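Long-range contact in DTDP-4-dehydrorhamnose reductase, rfbD ortholog (Clostridium acetobutylicum, PDB 1VL0), which probably catalyses the reduction of dTDP-6-deoxy-L-lyxo-4-hexulose to dTDP-L-rhamnose, and binds NADH in its Rossmann-fold cofactor site: residues R159-Y164 / H217-G222. Residues are numbered along the deposited sequence; the frame is centred on the assembly and turned at random.
Sequences RTAWLY and HCTCKG. With NAI (1,4-dihydronicotinamide adenine dinucleotide), chain D.
Arg159 gives a guanidinium N-H to an imidazole nitrogen: NH1 reaches NE2 of His217 at 3.1 Å. The bond runs edge to edge, near both planes, though these are turned 46° apart. NE2 is thus probably the unprotonated, accepting nitrogen, while ND1 makes a weak hydrogen bond to the carbonyl of Ile125. The Arg159 chain, straight from CG to NE, slants across the His217 side chain, its CD 3.7 Å from His217 CD2, and NH2 forms a salt bridge to Glu145.

Strands 155-164 and 214-217 pair in parallel at Arg159 and His217, and Cys218 N hydrogen-bonds to Arg159 O at 2.8 Å. One residue on, a side chain takes over from the backbone. With chi1 at -169°, Thr160 OG1 donates to Cys218 O at 2.9 Å from a position 19° out of the carbonyl plane. Its CG2 instead packs on the ribose and nicotinamide of the cofactor. Further along, Thr219 CG2 touches Ala161 CB at 3.9 Å.

Strand 155-164 of the Rossmann-type sheet has the cofactor beside its end, where Leu163 N binds the carboxamide O7N at 2.9 Å. Buried polar groups of Arg159 and Thr160 pair with those of His217 and Cys218, which probably helps hold Thr160 against the cofactor.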
loop_
_atom_site.group_PDB
_atom_site.type_symbol
_atom_site.label_atom_id
_atom_site.label_comp_id
_atom_site.label_asym_id
_atom_site.label_seq_id
_atom_site.Cartn_x
_atom_site.Cartn_y
_atom_site.Cartn_z
ATOM N N ARG A 159 -11.105 9.137 9.889
ATOM C CA ARG A 159 -12.279 9.356 9.055
ATOM C C ARG A 159 -13.424 9.837 9.900
ATOM O O ARG A 159 -13.765 9.229 10.906
ATOM C CB ARG A 159 -12.706 8.077 8.312
ATOM C CG ARG A 159 -11.630 7.462 7.469
ATOM C CD ARG A 159 -12.192 6.407 6.540
ATOM N NE ARG A 159 -11.153 5.795 5.703
ATOM C CZ ARG A 159 -10.937 4.506 5.522
ATOM N NH1 ARG A 159 -11.675 3.584 6.119
ATOM N NH2 ARG A 159 -9.943 4.147 4.717
ATOM N N THR A 160 -14.060 10.914 9.474
ATOM C CA THR A 160 -15.213 11.401 10.186
ATOM C C THR A 160 -16.394 11.687 9.235
ATOM O O THR A 160 -16.304 11.413 8.038
ATOM C CB THR A 160 -14.858 12.589 11.066
ATOM O OG1 THR A 160 -15.976 12.865 11.940
ATOM C CG2 THR A 160 -14.649 13.856 10.276
ATOM N N ALA A 161 -17.507 12.185 9.784
ATOM C CA ALA A 161 -18.724 12.382 8.988
ATOM C C ALA A 161 -19.680 13.313 9.706
ATOM O O ALA A 161 -19.630 13.428 10.940
ATOM C CB ALA A 161 -19.430 11.031 8.755
ATOM N N TRP A 162 -20.543 13.965 8.920
ATOM C CA TRP A 162 -21.691 14.728 9.444
ATOM C C TRP A 162 -21.195 15.654 10.535
ATOM O O TRP A 162 -21.726 15.692 11.647
ATOM C CB TRP A 162 -22.741 13.783 9.989
ATOM C CG TRP A 162 -23.428 12.958 8.975
ATOM C CD1 TRP A 162 -22.938 12.511 7.762
ATOM C CD2 TRP A 162 -24.743 12.411 9.088
ATOM N NE1 TRP A 162 -23.879 11.731 7.126
ATOM C CE2 TRP A 162 -25.005 11.680 7.900
ATOM C CE3 TRP A 162 -25.755 12.520 10.038
ATOM C CZ2 TRP A 162 -26.221 11.055 7.663
ATOM C CZ3 TRP A 162 -26.922 11.897 9.814
ATOM C CH2 TRP A 162 -27.165 11.171 8.629
ATOM N N LEU A 163 -20.176 16.424 10.212
ATOM C CA LEU A 163 -19.420 17.132 11.236
ATOM C C LEU A 163 -19.917 18.563 11.504
ATOM O O LEU A 163 -20.114 19.361 10.577
ATOM C CB LEU A 163 -17.948 17.199 10.821
ATOM C CG LEU A 163 -16.983 17.726 11.851
ATOM C CD1 LEU A 163 -16.864 16.778 13.011
ATOM C CD2 LEU A 163 -15.621 17.995 11.200
ATOM N N TYR A 164 -20.079 18.904 12.782
ATOM C CA TYR A 164 -20.536 20.239 13.148
ATOM C C TYR A 164 -19.635 20.798 14.226
ATOM O O TYR A 164 -19.076 20.088 15.042
ATOM C CB TYR A 164 -22.035 20.263 13.582
ATOM C CG TYR A 164 -22.334 19.382 14.791
ATOM C CD1 TYR A 164 -22.167 19.864 16.063
ATOM C CD2 TYR A 164 -22.765 18.091 14.635
ATOM C CE1 TYR A 164 -22.419 19.078 17.159
ATOM C CE2 TYR A 164 -23.014 17.301 15.709
ATOM C CZ TYR A 164 -22.875 17.811 16.970
ATOM O OH TYR A 164 -23.064 17.018 18.057
ATOM N N HIS A 217 -11.838 5.252 12.336
ATOM C CA HIS A 217 -13.131 5.922 12.232
ATOM C C HIS A 217 -13.448 6.655 13.526
ATOM O O HIS A 217 -13.173 6.179 14.631
ATOM C CB HIS A 217 -14.222 4.877 11.962
ATOM C CG HIS A 217 -14.128 4.263 10.608
ATOM N ND1 HIS A 217 -14.909 3.189 10.214
ATOM C CD2 HIS A 217 -13.305 4.539 9.567
ATOM C CE1 HIS A 217 -14.609 2.887 8.962
ATOM N NE2 HIS A 217 -13.631 3.671 8.555
ATOM N N CYS A 218 -13.982 7.869 13.390
ATOM C CA CYS A 218 -14.343 8.693 14.530
ATOM C C CYS A 218 -15.580 9.522 14.240
ATOM O O CYS A 218 -15.479 10.681 13.793
ATOM C CB CYS A 218 -13.193 9.619 14.926
ATOM S SG CYS A 218 -13.647 10.451 16.452
ATOM N N THR A 219 -16.745 8.886 14.430
ATOM C CA THR A 219 -17.993 9.575 14.572
ATOM C C THR A 219 -18.569 9.325 16.002
ATOM O O THR A 219 -18.139 8.422 16.741
ATOM C CB THR A 219 -19.007 9.127 13.500
ATOM O OG1 THR A 219 -19.253 7.715 13.600
ATOM C CG2 THR A 219 -18.452 9.337 12.121
ATOM N N CYS A 220 -19.574 10.127 16.354
ATOM C CA CYS A 220 -20.252 9.949 17.614
ATOM C C CYS A 220 -20.976 8.592 17.648
ATOM O O CYS A 220 -21.173 7.940 16.615
ATOM C CB CYS A 220 -21.183 11.160 17.918
ATOM S SG CYS A 220 -20.317 12.682 18.549
ATOM N N LYS A 221 -21.332 8.129 18.844
ATOM C CA LYS A 221 -22.042 6.843 18.963
ATOM C C LYS A 221 -23.464 6.956 18.486
ATOM O O LYS A 221 -24.069 8.032 18.560
ATOM C CB LYS A 221 -22.025 6.343 20.393
ATOM C CG LYS A 221 -20.666 6.098 20.977
ATOM C CD LYS A 221 -20.860 5.578 22.405
ATOM C CE LYS A 221 -19.672 5.685 23.316
ATOM N NZ LYS A 221 -18.561 5.132 22.721
ATOM N N GLY A 222 -24.015 5.850 17.981
ATOM C CA GLY A 222 -25.387 5.829 17.541
ATOM C C GLY A 222 -25.543 5.945 16.038
ATOM O O GLY A 222 -24.570 5.886 15.286
HETATM P PA NAI D . -13.846 23.465 7.174
HETATM O O1A NAI D . -14.419 23.566 5.788
HETATM O O2A NAI D . -14.723 24.060 8.247
HETATM O O5B NAI D . -12.362 24.074 7.102
HETATM C C5B NAI D . -11.498 23.578 6.098
HETATM C C4B NAI D . -10.326 24.524 5.874
HETATM O O4B NAI D . -9.690 24.213 4.636
HETATM C C3B NAI D . -10.685 26.003 5.747
HETATM O O3B NAI D . -10.174 26.734 6.846
HETATM C C2B NAI D . -10.020 26.393 4.419
HETATM O O2B NAI D . -9.623 27.753 4.311
HETATM C C1B NAI D . -8.893 25.355 4.388
HETATM N N9A NAI D . -8.060 25.256 3.175
HETATM C C8A NAI D . -8.535 25.193 1.894
HETATM N N7A NAI D . -7.481 25.140 1.055
HETATM C C5A NAI D . -6.327 25.188 1.758
HETATM C C6A NAI D . -4.988 25.170 1.361
HETATM N N6A NAI D . -4.653 25.116 0.081
HETATM N N1A NAI D . -4.002 25.226 2.319
HETATM C C2A NAI D . -4.348 25.289 3.673
HETATM N N3A NAI D . -5.662 25.338 4.066
HETATM C C4A NAI D . -6.663 25.270 3.119
HETATM O O3 NAI D . -13.501 21.924 7.454
HETATM P PN NAI D . -14.107 20.979 8.622
HETATM O O1N NAI D . -13.332 21.127 9.869
HETATM O O2N NAI D . -15.583 21.008 8.520
HETATM O O5D NAI D . -13.531 19.566 8.080
HETATM C C5D NAI D . -12.357 19.034 8.680
HETATM C C4D NAI D . -12.020 17.716 8.033
HETATM O O4D NAI D . -13.104 16.771 8.164
HETATM C C3D NAI D . -11.714 17.857 6.543
HETATM O O3D NAI D . -10.507 17.173 6.360
HETATM C C2D NAI D . -12.878 17.180 5.820
HETATM O O2D NAI D . -12.601 16.537 4.580
HETATM C C1D NAI D . -13.311 16.167 6.886
HETATM N N1N NAI D . -14.721 15.791 6.805
HETATM C C2N NAI D . -15.676 16.708 7.182
HETATM C C3N NAI D . -17.014 16.322 7.122
HETATM C C7N NAI D . -18.098 17.356 7.177
HETATM O O7N NAI D . -19.404 16.907 7.422
HETATM N N7N NAI D . -17.813 18.652 6.998
HETATM C C4N NAI D . -17.353 15.031 6.695
HETATM C C5N NAI D . -16.373 14.114 6.315
HETATM C C6N NAI D . -15.050 14.537 6.383
#